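Local structure of gluconate kinase (Lactobacillus acidophilus, 3LL3) at residues A[378-382]-A[474-478]; A[4-8]-A[19-23]; A[132-137]-A[178-182]; A[169-174]-A[205-210]. The protein binds ATP and D-xylulose and, as an FGGY-family kinase, probably transfers phosphate from ATP to a sugar or sugar acid such as gluconate. All coordinates share one frame. Residue numbers count along the deposited sequence, not the author numbering.

Contact 1 (A[378-382]-A[474-478]); sequences FNLYD and LFPLY
Both segments are alpha-helical, and their axes cross almost at right angles (signed crossing angle -85°) with a closest approach of 11.0 Å, a wide gap. Asp382 N bonds to Phe378 O (2.7 Å) and Tyr478 N to Leu474 O (3.1 Å), whereas Pro476, lacking an amide hydrogen, kinks the second helix. The nearest CA atoms are those of Phe378 and Phe475, 7.1 Å apart. Four rings form an aromatic cluster. Phe378 (chi1 m) points across the gap, its CD1 3.5 Å from Phe475 CD1 with the planes at 27° but slid apart; its CB sits over the face of Tyr478 (chi1 t), 3.7 Å from the ring centroid, a CH-pi contact. Tyr381 (chi1 t) turns its edge to the face of Phe475 (chi1 t) in a T-shaped pair, centroids 4.9 Å apart. Leu474 CD2 meets the Phe378 edge at CE2, 3.9 Å away. A water bonds to Asp382 OD2 (2.6 Å) and Tyr478 OH (2.8 Å), and Asp382 also forms a salt bridge with Arg482. Flat rings thus fasten helix 465-485 to helix 365-388 by apolar packing, while the buried carboxylate and phenol keep polar partners.

Contact 2 (A[4-8]-A[19-23]); sequences KYIIG and VLYDI
Residues 4-8 and the paired part of 19-23 are extended strands running antiparallel, their short axes 4.6 Å apart and at 150°. Ile6 with Tyr21 and Gly8 with Val19 are hydrogen-bonded pairs: Ile6 N to Tyr21 O is 2.9 Å, Tyr21 N to Ile6 O 2.8 Å, Gly8 N to Val19 O 2.9 Å and Val19 N to Gly8 O 2.9 Å. Between them Ile7 faces Leu20 in a non-hydrogen-bonded pair, CA atoms about 4.6 Å apart. On the face carrying Tyr5, Ile7 and Leu20, the leucine (chi1 t, chi2 p) brings CD1 to 3.6 Å from Tyr5 CB and 3.7 Å from Ile7 CG1; Tyr5 and Ile7 both take chi1 m. Ile7 and Leu20 suit the side covered by helix 49-65, where both meet Leu63; Tyr5 packs on Ile67. These are the arms of the beta hairpin 4-11/15-22 that opens the N-terminal domain, whose actin-like ATPase fold is shared by the FGGY kinases. The other face bears Ile6 (m, t), Val19 (t) and Tyr21 against helix 429-441. Tyr21 (chi1 m, chi2 93°) turns its ring edge to Gly8, CE1 4.1 Å from Gly8 N, where a CB would be tight; its hydroxyl bonds to Thr431. Beyond the paired residues a water donates to Lys4 O (2.7 Å) and accepts from Ile23 N (3.1 Å), and Ile23 (chi1 -148°, between wells) brings CD1 to 4.1 Å from Lys4 CB.

Contact 3 (A[132-137]-A[178-182]); sequences APIYKL and GTGIL
The first turn of a helix, residues 133-137 with Ala132 at the N-cap position, meets an irregular loop, 178-182. Pro133 suits the first helical place because its ring-restrained phi (here -43°) is compatible with a helix and no amide hydrogen is needed there. Closest CA atoms pair Pro133 with Thr179 (4.9 Å) and Ile134 with Gly180 (5.5 Å). Along the loop, Gly178 comes first, its O 3.3 Å from Pro133 CD and hydrogen-bonded to His81 of the xylulose pocket. Thr179 follows: its O accepts from Ile134 N (2.9 Å), a first-turn amide without a helical acceptor, and its OG1 (chi1 p) accepts from Ile181 N at 3.0 Å, an ST turn; the hydroxyl also bonds to Ala176 O. Gly180 adopts phi/psi 86/15; a CB there would clash with Ile134 CG2 and jam against the preceding carbonyl, so glycine fits. Ile181 (m, t) ends the interface, CG1 3.9 Å from Ile134 CB and CD1 3.9 Å from Leu137 CD1, with Ile134 extended (t, t) so that its CD1 lies 3.5 Å from Gly180 O. The setting is buried: Ile134 also packs on helices 116-124 and 191-197, and Ile181 on Leu194 of the latter.

Contact 4 (A[169-174]-A[205-210]); sequences LVTDTT and PKIAQP
Thr171 (chi1 t) sets its CG2 against Pro205 CB, 3.9 Å away, and 4.1 Å from Ile207 CG1. Its beta-branched side chain favours the extended backbone, and its OG1 bonds to Glu159. Strands 170-172 and 206-208 run parallel, axes 4.6 Å apart at 42°, pairing Val170 with Lys206, Thr171 with Ile207 and Asp172 with Ala208. Thr171 N donates to Lys206 O (2.8 Å), Ala208 N to Thr171 O (2.9 Å) and Thr173 N to Ala208 O (3.1 Å); Lys206 N to Leu169 O is weak at 3.5 Å. On the face of Val170, Asp172 and Ala208, Val170 CG1 packs directly on the small methyl of Ala208, 4.0 Å from its CB. Asp172 (chi1 p) N-caps helix 173-176: Thr174 OG1 donates to Asp172 OD1 (2.5 Å), as does, weakly, Thr174 N (2.8 Å), while OD2 forms a salt bridge with Lys158. This is a small two-stranded parallel sheet leading directly into a capped helix, packed against strand 232-238 of the N-terminal domain's main sheet.

How the contacts relate
From the N terminus, contact 2 closes first, a tight hairpin with 10 residues between its segments that forms part of the main sheet of the N-terminal domain. The chain then reaches contacts 3 and 4, whose segments alternate in sequence: 132-137, 169-174, 178-182, 205-210. These two loops cross, and the contacts touch in space, Leu182 CD1 lying 3.7 Å from Ile207 CD1, so helix 133-143 is joined through the loop 178-182 to the small parallel sheet. Contact 1 closes last, across 91 intervening residues, uniting two long helices in the C-terminal half, with centres about 42 Å from contact 2, on the opposite side of the chain's centre.

Contact 1 (A[378-382]-A[474-478])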
loop_
_atom_site.group_PDB
_atom_site.type_symbol
_atom_site.label_atom_id
_atom_site.label_comp_id
_atom_site.label_asym_id
_atom_site.label_seq_id
_atom_site.Cartn_x
_atom_site.Cartn_y
_atom_site.Cartn_z
ATOM N N PHE A 378 10.442 11.410 -2.326
ATOM C CA PHE A 378 10.973 10.475 -3.316
ATOM C C PHE A 378 10.362 10.762 -4.703
ATOM O O PHE A 378 11.042 10.716 -5.728
ATOM C CB PHE A 378 10.668 9.017 -2.926
ATOM C CG PHE A 378 11.707 8.365 -2.038
ATOM C CD1 PHE A 378 13.063 8.579 -2.248
ATOM C CD2 PHE A 378 11.314 7.490 -1.032
ATOM C CE1 PHE A 378 14.012 7.958 -1.456
ATOM C CE2 PHE A 378 12.255 6.852 -0.235
ATOM C CZ PHE A 378 13.607 7.084 -0.445
ATOM N N ASN A 379 9.065 11.040 -4.726
ATOM C CA ASN A 379 8.361 11.298 -5.981
ATOM C C ASN A 379 8.969 12.544 -6.661
ATOM O O ASN A 379 9.242 12.543 -7.857
ATOM C CB ASN A 379 6.874 11.494 -5.679
ATOM C CG ASN A 379 6.030 11.732 -6.925
ATOM O OD1 ASN A 379 5.168 12.615 -6.930
ATOM N ND2 ASN A 379 6.255 10.944 -7.965
ATOM N N LEU A 380 9.192 13.582 -5.863
ATOM C CA LEU A 380 9.842 14.806 -6.330
ATOM C C LEU A 380 11.270 14.544 -6.799
ATOM O O LEU A 380 11.742 15.161 -7.752
ATOM C CB LEU A 380 9.842 15.866 -5.221
ATOM C CG LEU A 380 8.486 16.521 -4.917
ATOM C CD1 LEU A 380 8.456 17.093 -3.490
ATOM C CD2 LEU A 380 8.121 17.576 -5.937
ATOM N N TYR A 381 11.968 13.643 -6.116
ATOM C CA TYR A 381 13.338 13.332 -6.499
ATOM C C TYR A 381 13.343 12.526 -7.778
ATOM O O TYR A 381 14.273 12.613 -8.579
ATOM C CB TYR A 381 14.041 12.566 -5.389
ATOM C CG TYR A 381 15.447 12.142 -5.724
ATOM C CD1 TYR A 381 16.456 13.084 -5.934
ATOM C CD2 TYR A 381 15.774 10.806 -5.813
ATOM C CE1 TYR A 381 17.752 12.684 -6.229
ATOM C CE2 TYR A 381 17.056 10.397 -6.100
ATOM C CZ TYR A 381 18.048 11.333 -6.304
ATOM O OH TYR A 381 19.332 10.902 -6.575
ATOM N N ASP A 382 12.293 11.730 -7.950
ATOM C CA ASP A 382 12.067 10.950 -9.168
ATOM C C ASP A 382 11.925 11.926 -10.358
ATOM O O ASP A 382 12.559 11.757 -11.410
ATOM C CB ASP A 382 10.790 10.112 -8.965
ATOM C CG ASP A 382 10.520 9.119 -10.098
ATOM O OD1 ASP A 382 11.295 9.070 -11.068
ATOM O OD2 ASP A 382 9.527 8.363 -9.998
ATOM N N LEU A 474 17.592 3.011 -0.556
ATOM C CA LEU A 474 16.145 2.799 -0.532
ATOM C C LEU A 474 15.411 3.302 -1.785
ATOM O O LEU A 474 14.363 2.760 -2.146
ATOM C CB LEU A 474 15.533 3.415 0.723
ATOM C CG LEU A 474 14.011 3.293 0.857
ATOM C CD1 LEU A 474 13.585 1.813 0.919
ATOM C CD2 LEU A 474 13.554 4.062 2.100
ATOM N N PHE A 475 15.949 4.329 -2.448
ATOM C CA PHE A 475 15.316 4.846 -3.663
ATOM C C PHE A 475 15.103 3.796 -4.769
ATOM O O PHE A 475 14.053 3.784 -5.427
ATOM C CB PHE A 475 16.061 6.086 -4.214
ATOM C CG PHE A 475 15.362 6.747 -5.386
ATOM C CD1 PHE A 475 14.033 7.154 -5.287
ATOM C CD2 PHE A 475 16.036 6.968 -6.581
ATOM C CE1 PHE A 475 13.377 7.763 -6.368
ATOM C CE2 PHE A 475 15.394 7.568 -7.663
ATOM C CZ PHE A 475 14.057 7.967 -7.554
ATOM N N PRO A 476 16.096 2.924 -4.995
ATOM C CA PRO A 476 15.863 1.886 -6.007
ATOM C C PRO A 476 14.666 0.994 -5.659
ATOM O O PRO A 476 13.969 0.556 -6.560
ATOM C CB PRO A 476 17.163 1.068 -5.969
ATOM C CG PRO A 476 18.211 2.084 -5.576
ATOM C CD PRO A 476 17.505 2.961 -4.551
ATOM N N LEU A 477 14.442 0.714 -4.381
ATOM C CA LEU A 477 13.280 -0.081 -3.984
ATOM C C LEU A 477 11.983 0.693 -4.262
ATOM O O LEU A 477 11.001 0.118 -4.716
ATOM C CB LEU A 477 13.362 -0.464 -2.506
ATOM C CG LEU A 477 12.159 -1.199 -1.903
ATOM C CD1 LEU A 477 11.866 -2.480 -2.656
ATOM C CD2 LEU A 477 12.407 -1.480 -0.423
ATOM N N TYR A 478 11.987 2.001 -3.993
ATOM C CA TYR A 478 10.836 2.848 -4.308
ATOM C C TYR A 478 10.494 2.723 -5.797
ATOM O O TYR A 478 9.331 2.584 -6.160
ATOM C CB TYR A 478 11.147 4.305 -3.958
ATOM C CG TYR A 478 10.108 5.323 -4.398
ATOM C CD1 TYR A 478 9.107 5.756 -3.527
ATOM C CD2 TYR A 478 10.122 5.837 -5.690
ATOM C CE1 TYR A 478 8.156 6.694 -3.931
ATOM C CE2 TYR A 478 9.176 6.765 -6.105
ATOM C CZ TYR A 478 8.195 7.189 -5.232
ATOM O OH TYR A 478 7.273 8.096 -5.683
HETATM O O HOH W 1 7.444 8.646 -8.413
#

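Contact 2 (A[4-8]-A[19-23])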
loop_
_atom_site.group_PDB
_atom_site.type_symbol
_atom_site.label_atom_id
_atom_site.label_comp_id
_atom_site.label_asym_id
_atom_site.label_seq_id
_atom_site.Cartn_x
_atom_site.Cartn_y
_atom_site.Cartn_z
ATOM N N LYS A 4 9.022 56.591 -5.951
ATOM C CA LYS A 4 8.565 55.670 -6.994
ATOM C C LYS A 4 8.424 54.236 -6.518
ATOM O O LYS A 4 9.196 53.761 -5.679
ATOM C CB LYS A 4 9.478 55.730 -8.217
ATOM C CG LYS A 4 9.312 57.010 -9.013
ATOM C CD LYS A 4 10.136 57.001 -10.285
ATOM C CE LYS A 4 9.747 58.178 -11.172
ATOM N NZ LYS A 4 10.564 58.241 -12.418
ATOM N N TYR A 5 7.436 53.548 -7.084
ATOM C CA TYR A 5 7.126 52.187 -6.692
ATOM C C TYR A 5 6.863 51.301 -7.901
ATOM O O TYR A 5 6.588 51.786 -9.003
ATOM C CB TYR A 5 5.900 52.154 -5.788
ATOM C CG TYR A 5 6.071 52.913 -4.506
ATOM C CD1 TYR A 5 5.932 54.300 -4.472
ATOM C CD2 TYR A 5 6.350 52.251 -3.333
ATOM C CE1 TYR A 5 6.081 55.002 -3.294
ATOM C CE2 TYR A 5 6.505 52.938 -2.144
ATOM C CZ TYR A 5 6.369 54.313 -2.128
ATOM O OH TYR A 5 6.521 54.986 -0.940
ATOM N N ILE A 6 6.928 49.997 -7.665
ATOM C CA ILE A 6 6.617 49.000 -8.683
ATOM C C ILE A 6 5.645 47.997 -8.095
ATOM O O ILE A 6 5.826 47.539 -6.969
ATOM C CB ILE A 6 7.879 48.257 -9.123
ATOM C CG1 ILE A 6 8.825 49.202 -9.872
ATOM C CG2 ILE A 6 7.507 47.037 -9.977
ATOM C CD1 ILE A 6 10.210 48.609 -10.087
ATOM N N ILE A 7 4.608 47.658 -8.842
ATOM C CA ILE A 7 3.687 46.623 -8.397
ATOM C C ILE A 7 3.941 45.344 -9.179
ATOM O O ILE A 7 4.057 45.364 -10.406
ATOM C CB ILE A 7 2.227 47.045 -8.556
ATOM C CG1 ILE A 7 1.925 48.254 -7.676
ATOM C CG2 ILE A 7 1.301 45.920 -8.202
ATOM C CD1 ILE A 7 0.520 48.804 -7.898
ATOM N N GLY A 8 4.066 44.235 -8.458
ATOM C CA GLY A 8 4.158 42.935 -9.091
ATOM C C GLY A 8 2.862 42.202 -8.846
ATOM O O GLY A 8 2.393 42.133 -7.711
ATOM N N VAL A 19 1.791 42.828 -4.994
ATOM C CA VAL A 19 2.758 43.291 -4.018
ATOM C C VAL A 19 3.300 44.638 -4.490
ATOM O O VAL A 19 3.668 44.808 -5.651
ATOM C CB VAL A 19 3.907 42.285 -3.803
ATOM C CG1 VAL A 19 4.898 42.818 -2.759
ATOM C CG2 VAL A 19 3.353 40.927 -3.387
ATOM N N LEU A 20 3.288 45.608 -3.589
ATOM C CA LEU A 20 3.840 46.933 -3.856
ATOM C C LEU A 20 5.284 46.964 -3.363
ATOM O O LEU A 20 5.550 46.643 -2.205
ATOM C CB LEU A 20 3.001 47.996 -3.137
ATOM C CG LEU A 20 3.398 49.475 -3.258
ATOM C CD1 LEU A 20 3.337 49.942 -4.697
ATOM C CD2 LEU A 20 2.511 50.345 -2.372
ATOM N N TYR A 21 6.214 47.310 -4.248
ATOM C CA TYR A 21 7.623 47.366 -3.892
ATOM C C TYR A 21 8.111 48.796 -4.022
ATOM O O TYR A 21 7.716 49.506 -4.949
ATOM C CB TYR A 21 8.469 46.480 -4.820
ATOM C CG TYR A 21 8.143 45.002 -4.791
ATOM C CD1 TYR A 21 7.242 44.453 -5.702
ATOM C CD2 TYR A 21 8.762 44.148 -3.880
ATOM C CE1 TYR A 21 6.943 43.114 -5.688
ATOM C CE2 TYR A 21 8.469 42.794 -3.857
ATOM C CZ TYR A 21 7.560 42.282 -4.767
ATOM O OH TYR A 21 7.255 40.939 -4.763
ATOM N N ASP A 22 8.975 49.222 -3.102
ATOM C CA ASP A 22 9.628 50.519 -3.244
ATOM C C ASP A 22 10.800 50.398 -4.214
ATOM O O ASP A 22 11.102 49.304 -4.707
ATOM C CB ASP A 22 10.045 51.121 -1.887
ATOM C CG ASP A 22 11.191 50.368 -1.220
ATOM O OD1 ASP A 22 12.024 49.758 -1.930
ATOM O OD2 ASP A 22 11.264 50.408 0.031
ATOM N N ILE A 23 11.450 51.520 -4.494
ATOM C CA ILE A 23 12.469 51.583 -5.535
ATOM C C ILE A 23 13.785 50.919 -5.107
ATOM O O ILE A 23 14.757 50.899 -5.868
ATOM C CB ILE A 23 12.710 53.054 -6.003
ATOM C CG1 ILE A 23 13.095 53.100 -7.483
ATOM C CG2 ILE A 23 13.737 53.743 -5.123
ATOM C CD1 ILE A 23 12.051 52.502 -8.387
HETATM O O HOH W 2 10.377 54.192 -3.288
#

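Contact 3 (A[132-137]-A[178-182])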
loop_
_atom_site.group_PDB
_atom_site.type_symbol
_atom_site.label_atom_id
_atom_site.label_comp_id
_atom_site.label_asym_id
_atom_site.label_seq_id
_atom_site.Cartn_x
_atom_site.Cartn_y
_atom_site.Cartn_z
ATOM N N ALA A 132 -2.752 21.715 -21.935
ATOM C CA ALA A 132 -2.291 22.587 -23.019
ATOM C C ALA A 132 -3.415 23.128 -23.899
ATOM O O ALA A 132 -4.306 22.376 -24.325
ATOM C CB ALA A 132 -1.268 21.861 -23.894
ATOM N N PRO A 133 -3.372 24.441 -24.173
ATOM C CA PRO A 133 -4.196 25.124 -25.172
ATOM C C PRO A 133 -4.321 24.364 -26.505
ATOM O O PRO A 133 -5.419 24.254 -27.030
ATOM C CB PRO A 133 -3.460 26.453 -25.356
ATOM C CG PRO A 133 -2.976 26.751 -23.974
ATOM C CD PRO A 133 -2.574 25.400 -23.390
ATOM N N ILE A 134 -3.238 23.819 -27.042
ATOM C CA ILE A 134 -3.381 23.122 -28.316
ATOM C C ILE A 134 -4.418 21.977 -28.267
ATOM O O ILE A 134 -5.202 21.808 -29.202
ATOM C CB ILE A 134 -2.036 22.623 -28.860
ATOM C CG1 ILE A 134 -2.240 21.939 -30.217
ATOM C CG2 ILE A 134 -1.360 21.708 -27.868
ATOM C CD1 ILE A 134 -0.948 21.547 -30.892
ATOM N N TYR A 135 -4.439 21.212 -27.178
ATOM C CA TYR A 135 -5.390 20.099 -27.047
ATOM C C TYR A 135 -6.800 20.601 -26.779
ATOM O O TYR A 135 -7.786 20.017 -27.246
ATOM C CB TYR A 135 -4.950 19.136 -25.939
ATOM C CG TYR A 135 -3.666 18.433 -26.262
ATOM C CD1 TYR A 135 -3.598 17.569 -27.342
ATOM C CD2 TYR A 135 -2.521 18.632 -25.499
ATOM C CE1 TYR A 135 -2.430 16.908 -27.665
ATOM C CE2 TYR A 135 -1.340 17.980 -25.811
ATOM C CZ TYR A 135 -1.307 17.114 -26.907
ATOM O OH TYR A 135 -0.157 16.455 -27.256
ATOM N N LYS A 136 -6.897 21.692 -26.040
ATOM C CA LYS A 136 -8.191 22.310 -25.790
ATOM C C LYS A 136 -8.795 22.880 -27.075
ATOM O O LYS A 136 -10.009 22.823 -27.263
ATOM C CB LYS A 136 -8.063 23.412 -24.736
ATOM C CG LYS A 136 -7.674 22.871 -23.352
ATOM C CD LYS A 136 -7.453 23.997 -22.353
ATOM C CE LYS A 136 -6.985 23.470 -20.993
ATOM N NZ LYS A 136 -6.319 24.579 -20.244
ATOM N N LEU A 137 -7.948 23.448 -27.937
ATOM C CA LEU A 137 -8.391 24.027 -29.205
ATOM C C LEU A 137 -8.872 22.934 -30.159
ATOM O O LEU A 137 -9.893 23.089 -30.821
ATOM C CB LEU A 137 -7.264 24.822 -29.866
ATOM C CG LEU A 137 -6.900 26.148 -29.214
ATOM C CD1 LEU A 137 -5.570 26.662 -29.761
ATOM C CD2 LEU A 137 -8.026 27.163 -29.442
ATOM N N GLY A 178 3.734 27.858 -22.932
ATOM C CA GLY A 178 2.728 27.004 -22.303
ATOM C C GLY A 178 1.513 26.642 -23.168
ATOM O O GLY A 178 0.567 26.005 -22.675
ATOM N N THR A 179 1.519 27.039 -24.444
ATOM C CA THR A 179 0.379 26.745 -25.335
ATOM C C THR A 179 0.457 25.362 -25.980
ATOM O O THR A 179 -0.571 24.749 -26.248
ATOM C CB THR A 179 0.220 27.771 -26.498
ATOM O OG1 THR A 179 1.385 27.748 -27.326
ATOM C CG2 THR A 179 0.003 29.182 -25.975
ATOM N N GLY A 180 1.675 24.884 -26.235
ATOM C CA GLY A 180 1.877 23.650 -26.975
ATOM C C GLY A 180 1.873 23.935 -28.474
ATOM O O GLY A 180 1.750 23.027 -29.286
ATOM N N ILE A 181 2.011 25.206 -28.836
ATOM C CA ILE A 181 1.978 25.618 -30.244
ATOM C C ILE A 181 3.285 26.313 -30.618
ATOM O O ILE A 181 3.576 26.498 -31.795
ATOM C CB ILE A 181 0.796 26.565 -30.526
ATOM C CG1 ILE A 181 -0.490 25.998 -29.933
ATOM C CG2 ILE A 181 0.618 26.801 -32.039
ATOM C CD1 ILE A 181 -1.662 26.980 -29.997
ATOM N N LEU A 182 4.085 26.675 -29.613
ATOM C CA LEU A 182 5.331 27.404 -29.858
ATOM C C LEU A 182 6.452 26.447 -30.240
ATOM O O LEU A 182 6.807 25.559 -29.468
ATOM C CB LEU A 182 5.739 28.193 -28.617
ATOM C CG LEU A 182 6.964 29.104 -28.771
ATOM C CD1 LEU A 182 6.601 30.349 -29.561
ATOM C CD2 LEU A 182 7.592 29.482 -27.408
#

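Contact 4 (A[169-174]-A[205-210])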
loop_
_atom_site.group_PDB
_atom_site.type_symbol
_atom_site.label_atom_id
_atom_site.label_comp_id
_atom_site.label_asym_id
_atom_site.label_seq_id
_atom_site.Cartn_x
_atom_site.Cartn_y
_atom_site.Cartn_z
ATOM N N LEU A 169 -2.880 43.225 -27.767
ATOM C CA LEU A 169 -2.864 41.784 -27.583
ATOM C C LEU A 169 -1.453 41.270 -27.785
ATOM O O LEU A 169 -1.025 41.056 -28.920
ATOM C CB LEU A 169 -3.789 41.090 -28.584
ATOM C CG LEU A 169 -5.223 40.814 -28.141
ATOM C CD1 LEU A 169 -5.969 39.990 -29.201
ATOM C CD2 LEU A 169 -5.231 40.086 -26.820
ATOM N N VAL A 170 -0.742 41.049 -26.679
ATOM C CA VAL A 170 0.633 40.590 -26.732
ATOM C C VAL A 170 0.866 39.516 -25.672
ATOM O O VAL A 170 0.361 39.626 -24.552
ATOM C CB VAL A 170 1.595 41.745 -26.462
ATOM C CG1 VAL A 170 3.033 41.266 -26.552
ATOM C CG2 VAL A 170 1.339 42.897 -27.451
ATOM N N THR A 171 1.601 38.475 -26.037
ATOM C CA THR A 171 2.034 37.469 -25.058
ATOM C C THR A 171 3.566 37.441 -24.986
ATOM O O THR A 171 4.241 37.874 -25.927
ATOM C CB THR A 171 1.463 36.067 -25.386
ATOM O OG1 THR A 171 1.677 35.187 -24.276
ATOM C CG2 THR A 171 2.108 35.477 -26.643
ATOM N N ASP A 172 4.133 36.967 -23.880
ATOM C CA ASP A 172 5.582 36.864 -23.821
ATOM C C ASP A 172 5.970 35.445 -24.200
ATOM O O ASP A 172 5.144 34.539 -24.171
ATOM C CB ASP A 172 6.124 37.183 -22.422
ATOM C CG ASP A 172 5.762 36.107 -21.409
ATOM O OD1 ASP A 172 6.643 35.301 -21.030
ATOM O OD2 ASP A 172 4.580 36.064 -21.000
ATOM N N THR A 173 7.231 35.266 -24.555
ATOM C CA THR A 173 7.762 33.971 -24.931
ATOM C C THR A 173 7.439 32.862 -23.903
ATOM O O THR A 173 7.085 31.770 -24.294
ATOM C CB THR A 173 9.286 34.045 -25.102
ATOM O OG1 THR A 173 9.622 35.084 -26.037
ATOM C CG2 THR A 173 9.828 32.727 -25.581
ATOM N N THR A 174 7.579 33.132 -22.600
ATOM C CA THR A 174 7.408 32.056 -21.603
ATOM C C THR A 174 5.953 31.614 -21.529
ATOM O O THR A 174 5.650 30.476 -21.165
ATOM C CB THR A 174 7.860 32.467 -20.166
ATOM O OG1 THR A 174 6.847 33.280 -19.568
ATOM C CG2 THR A 174 9.173 33.222 -20.189
ATOM N N PRO A 205 -1.989 36.111 -30.052
ATOM C CA PRO A 205 -1.265 37.341 -29.711
ATOM C C PRO A 205 0.096 37.355 -30.390
ATOM O O PRO A 205 0.631 36.294 -30.688
ATOM C CB PRO A 205 -1.064 37.216 -28.191
ATOM C CG PRO A 205 -2.042 36.156 -27.733
ATOM C CD PRO A 205 -2.194 35.228 -28.890
ATOM N N LYS A 206 0.662 38.533 -30.620
ATOM C CA LYS A 206 2.062 38.617 -31.014
ATOM C C LYS A 206 2.953 38.251 -29.825
ATOM O O LYS A 206 2.559 38.428 -28.674
ATOM C CB LYS A 206 2.395 40.025 -31.511
ATOM C CG LYS A 206 1.960 40.257 -32.949
ATOM C CD LYS A 206 1.969 41.733 -33.317
ATOM C CE LYS A 206 1.888 41.920 -34.832
ATOM N NZ LYS A 206 3.157 41.492 -35.494
ATOM N N ILE A 207 4.148 37.741 -30.112
ATOM C CA ILE A 207 5.078 37.305 -29.066
ATOM C C ILE A 207 6.181 38.341 -28.855
ATOM O O ILE A 207 6.818 38.778 -29.813
ATOM C CB ILE A 207 5.723 35.947 -29.427
ATOM C CG1 ILE A 207 4.646 34.925 -29.766
ATOM C CG2 ILE A 207 6.575 35.432 -28.255
ATOM C CD1 ILE A 207 5.172 33.655 -30.417
ATOM N N ALA A 208 6.389 38.756 -27.609
ATOM C CA ALA A 208 7.503 39.638 -27.280
ATOM C C ALA A 208 8.255 39.129 -26.049
ATOM O O ALA A 208 7.850 38.132 -25.444
ATOM C CB ALA A 208 7.013 41.059 -27.045
ATOM N N GLN A 209 9.338 39.821 -25.688
ATOM C CA GLN A 209 10.102 39.509 -24.460
ATOM C C GLN A 209 9.341 39.949 -23.212
ATOM O O GLN A 209 8.572 40.919 -23.255
ATOM C CB GLN A 209 11.448 40.242 -24.423
ATOM C CG GLN A 209 12.277 40.221 -25.689
ATOM C CD GLN A 209 13.300 41.355 -25.690
ATOM O OE1 GLN A 209 13.863 41.701 -24.643
ATOM N NE2 GLN A 209 13.532 41.949 -26.858
ATOM N N PRO A 210 9.568 39.247 -22.085
ATOM C CA PRO A 210 8.955 39.561 -20.784
ATOM C C PRO A 210 9.154 41.002 -20.333
ATOM O O PRO A 210 8.299 41.511 -19.612
ATOM C CB PRO A 210 9.661 38.603 -19.817
ATOM C CG PRO A 210 9.952 37.395 -20.673
ATOM C CD PRO A 210 10.294 37.962 -22.053
#